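Local coordinates for sensor protein kinase HptS (Staphylococcus aureus, PDB 6LKH) that probably senses an extracellular signal, as the sensor histidine kinase of a two-component system, and autophosphorylates on histidine to relay it, at residues F31-L36 with K92-T97. Numbering follows the deposited sequence.
Sequences FQELDL and KFKNST
F93 lies between F31 and L36, which approach opposite faces of its ring. On one side the F31 ring forms an offset stack with planes at 29° and centroids 4.5 Å apart. F31 CB sits over the middle of the F93 ring, 4.0 Å from its centroid. From the other side L36 CD1 makes a CH-pi contact over the face, 3.7 Å from the same centroid. L34 runs alongside F93, its CB 4.1 Å from F93 CD1.

The charged and amide groups meet beside this apolar layer. K94 reaches E33 with its CG anti to the backbone N (chi1 -158°) and an extended chain beyond; the salt bridge from K94 NZ to E33 OE2 is long, at 3.4 Å. L36 N points almost straight at N95 OD1 (176°), but their 3.3 Å separation makes the bond weak.

The type I turn from F31 to L34 brings F31 and L34 to the same ring. D35 OD2 bonds T37 OG1, backbone D35 N bonds D41 OD2, N95 ND2 binds Y98 OH, and T45 of helix 39-53 touches L34, L36 and F93. The contact joins the linker between helices 28-31 and 39-53 to the hairpin loop between strands 84-92 and 97-106, at one end of what is probably a PAS/Cache-type sensor domain. Its chemistry implies an apolar sandwich round F93, flanked by the extended aliphatic chain of K94, with weak polar links.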
ATOM      1  N   PHE C  31     -31.611  13.967 -16.123  1.00111.67           N
ATOM      2  CA  PHE C  31     -30.885  13.195 -15.140  1.00114.44           C
ATOM      3  C   PHE C  31     -30.820  13.821 -13.823  1.00139.58           C
ATOM      4  O   PHE C  31     -30.966  13.141 -12.859  1.00160.81           O
ATOM      5  CB  PHE C  31     -29.470  12.983 -15.560  1.00114.21           C
ATOM      6  CG  PHE C  31     -29.317  12.293 -16.841  1.00 95.97           C
ATOM      7  CD1 PHE C  31     -30.175  11.333 -17.192  1.00 90.36           C
ATOM      8  CD2 PHE C  31     -28.339  12.632 -17.674  1.00 95.65           C
ATOM      9  CE1 PHE C  31     -30.057  10.687 -18.350  1.00 79.69           C
ATOM     10  CE2 PHE C  31     -28.215  12.005 -18.849  1.00 98.84           C
ATOM     11  CZ  PHE C  31     -29.072  11.024 -19.180  1.00 98.45           C
ATOM     12  N   GLN C  32     -30.618  15.129 -13.759  1.00130.26           N
ATOM     13  CA  GLN C  32     -30.435  15.792 -12.474  1.00139.30           C
ATOM     14  C   GLN C  32     -31.656  15.508 -11.606  1.00141.39           C
ATOM     15  O   GLN C  32     -31.605  15.726 -10.390  1.00154.53           O
ATOM     16  CB  GLN C  32     -30.331  17.301 -12.705  1.00112.29           C
ATOM     17  CG  GLN C  32     -29.096  17.741 -13.473  1.00117.73           C
ATOM     18  CD  GLN C  32     -29.105  19.223 -13.781  1.00125.05           C
ATOM     19  OE1 GLN C  32     -30.165  19.841 -13.890  1.00134.01           O
ATOM     20  NE2 GLN C  32     -27.921  19.805 -13.915  1.00144.02           N
ATOM     21  N   GLU C  33     -32.749  15.028 -12.201  1.00144.08           N
ATOM     22  CA  GLU C  33     -33.987  14.744 -11.487  1.00136.68           C
ATOM     23  C   GLU C  33     -34.242  13.243 -11.344  1.00118.61           C
ATOM     24  O   GLU C  33     -35.287  12.850 -10.815  1.00133.36           O
ATOM     25  CB  GLU C  33     -35.157  15.444 -12.192  1.00126.67           C
ATOM     26  CG  GLU C  33     -36.496  15.470 -11.446  1.00133.92           C
ATOM     27  CD  GLU C  33     -36.492  16.381 -10.227  1.00126.48           C
ATOM     28  OE1 GLU C  33     -37.533  17.019  -9.959  1.00107.54           O
ATOM     29  OE2 GLU C  33     -35.454  16.468  -9.538  1.00115.39           O
ATOM     30  N   LEU C  34     -33.313  12.395 -11.786  1.00 98.97           N
ATOM     31  CA  LEU C  34     -33.439  10.948 -11.664  1.00 78.39           C
ATOM     32  C   LEU C  34     -32.542  10.415 -10.554  1.00 73.15           C
ATOM     33  O   LEU C  34     -31.436  10.916 -10.328  1.00 96.09           O
ATOM     34  CB  LEU C  34     -33.074  10.243 -12.978  1.00 80.59           C
ATOM     35  CG  LEU C  34     -33.972  10.450 -14.200  1.00 80.51           C
ATOM     36  CD1 LEU C  34     -33.293   9.869 -15.425  1.00 71.32           C
ATOM     37  CD2 LEU C  34     -35.341   9.815 -14.007  1.00 84.08           C
ATOM     38  N   ASP C  35     -33.029   9.381  -9.871  1.00 70.62           N
ATOM     39  CA  ASP C  35     -32.292   8.700  -8.812  1.00 76.81           C
ATOM     40  C   ASP C  35     -32.097   7.250  -9.233  1.00 76.73           C
ATOM     41  O   ASP C  35     -33.073   6.546  -9.510  1.00 81.33           O
ATOM     42  CB  ASP C  35     -33.036   8.791  -7.475  1.00 83.91           C
ATOM     43  CG  ASP C  35     -32.482   7.841  -6.430  1.00104.90           C
ATOM     44  OD1 ASP C  35     -31.297   7.457  -6.535  1.00126.38           O
ATOM     45  OD2 ASP C  35     -33.236   7.468  -5.506  1.00100.62           O
ATOM     46  N   LEU C  36     -30.842   6.807  -9.278  1.00 84.24           N
ATOM     47  CA  LEU C  36     -30.501   5.491  -9.806  1.00 86.72           C
ATOM     48  C   LEU C  36     -30.575   4.385  -8.756  1.00 94.51           C
ATOM     49  O   LEU C  36     -30.206   3.242  -9.050  1.00 88.55           O
ATOM     50  CB  LEU C  36     -29.107   5.532 -10.441  1.00 92.16           C
ATOM     51  CG  LEU C  36     -28.986   6.474 -11.645  1.00104.60           C
ATOM     52  CD1 LEU C  36     -27.567   6.513 -12.158  1.00100.62           C
ATOM     53  CD2 LEU C  36     -29.928   6.067 -12.766  1.00102.90           C
ATOM     54  N   LYS C  92     -24.505  14.029 -13.876  1.00 84.71           N
ATOM     55  CA  LYS C  92     -25.065  14.353 -12.572  1.00 79.91           C
ATOM     56  C   LYS C  92     -26.440  13.703 -12.468  1.00 72.57           C
ATOM     57  O   LYS C  92     -27.316  13.958 -13.303  1.00 80.91           O
ATOM     58  CB  LYS C  92     -25.151  15.868 -12.387  1.00 97.04           C
ATOM     59  CG  LYS C  92     -23.891  16.619 -12.839  1.00135.24           C
ATOM     60  CD  LYS C  92     -22.634  16.128 -12.118  1.00159.48           C
ATOM     61  CE  LYS C  92     -21.379  16.855 -12.597  1.00171.56           C
ATOM     62  NZ  LYS C  92     -21.059  16.577 -14.028  1.00169.98           N
ATOM     63  N   PHE C  93     -26.624  12.862 -11.453  1.00 85.86           N
ATOM     64  CA  PHE C  93     -27.790  11.993 -11.352  1.00 97.52           C
ATOM     65  C   PHE C  93     -28.495  12.169 -10.013  1.00122.00           C
ATOM     66  O   PHE C  93     -28.930  11.199  -9.385  1.00161.08           O
ATOM     67  CB  PHE C  93     -27.386  10.536 -11.565  1.00 94.90           C
ATOM     68  CG  PHE C  93     -27.715  10.012 -12.929  1.00 70.50           C
ATOM     69  CD1 PHE C  93     -29.008   9.646 -13.243  1.00 54.33           C
ATOM     70  CD2 PHE C  93     -26.732   9.874 -13.892  1.00 85.72           C
ATOM     71  CE1 PHE C  93     -29.320   9.160 -14.496  1.00 77.91           C
ATOM     72  CE2 PHE C  93     -27.037   9.387 -15.147  1.00 83.04           C
ATOM     73  CZ  PHE C  93     -28.333   9.028 -15.447  1.00 56.97           C
ATOM     74  N   LYS C  94     -28.627  13.411  -9.554  1.00 99.01           N
ATOM     75  CA  LYS C  94     -29.394  13.698  -8.346  1.00117.01           C
ATOM     76  C   LYS C  94     -28.728  13.099  -7.112  1.00115.72           C
ATOM     77  O   LYS C  94     -28.333  13.834  -6.199  1.00111.86           O
ATOM     78  CB  LYS C  94     -30.825  13.175  -8.493  1.00112.69           C
ATOM     79  CG  LYS C  94     -31.826  13.860  -7.582  1.00117.52           C
ATOM     80  CD  LYS C  94     -33.241  13.395  -7.871  1.00133.06           C
ATOM     81  CE  LYS C  94     -34.270  14.317  -7.238  1.00147.55           C
ATOM     82  NZ  LYS C  94     -35.659  13.828  -7.452  1.00173.03           N
ATOM     83  N   ASN C  95     -28.605  11.768  -7.065  1.00 82.57           N
ATOM     84  CA  ASN C  95     -28.010  11.116  -5.902  1.00 90.77           C
ATOM     85  C   ASN C  95     -26.486  11.146  -5.923  1.00107.24           C
ATOM     86  O   ASN C  95     -25.860  11.146  -4.858  1.00113.53           O
ATOM     87  CB  ASN C  95     -28.510   9.669  -5.801  1.00 87.82           C
ATOM     88  CG  ASN C  95     -27.998   8.784  -6.925  1.00105.35           C
ATOM     89  OD1 ASN C  95     -28.493   8.839  -8.050  1.00 94.76           O
ATOM     90  ND2 ASN C  95     -27.018   7.939  -6.615  1.00123.92           N
ATOM     91  N   SER C  96     -25.876  11.187  -7.104  1.00110.25           N
ATOM     92  CA  SER C  96     -24.423  11.189  -7.218  1.00 95.16           C
ATOM     93  C   SER C  96     -24.052  11.375  -8.683  1.00 99.35           C
ATOM     94  O   SER C  96     -24.913  11.392  -9.566  1.00117.80           O
ATOM     95  CB  SER C  96     -23.811   9.896  -6.668  1.00123.38           C
ATOM     96  OG  SER C  96     -22.390   9.935  -6.701  1.00132.17           O
ATOM     97  N   THR C  97     -22.753  11.530  -8.922  1.00102.83           N
ATOM     98  CA  THR C  97     -22.206  11.551 -10.270  1.00100.76           C
ATOM     99  C   THR C  97     -21.857  10.137 -10.716  1.00 95.81           C
ATOM    100  O   THR C  97     -21.249   9.367  -9.966  1.00122.98           O
ATOM    101  CB  THR C  97     -20.962  12.441 -10.332  1.00112.67           C
ATOM    102  OG1 THR C  97     -21.344  13.807 -10.133  1.00 92.55           O
ATOM    103  CG2 THR C  97     -20.244  12.309 -11.677  1.00110.36           C
TER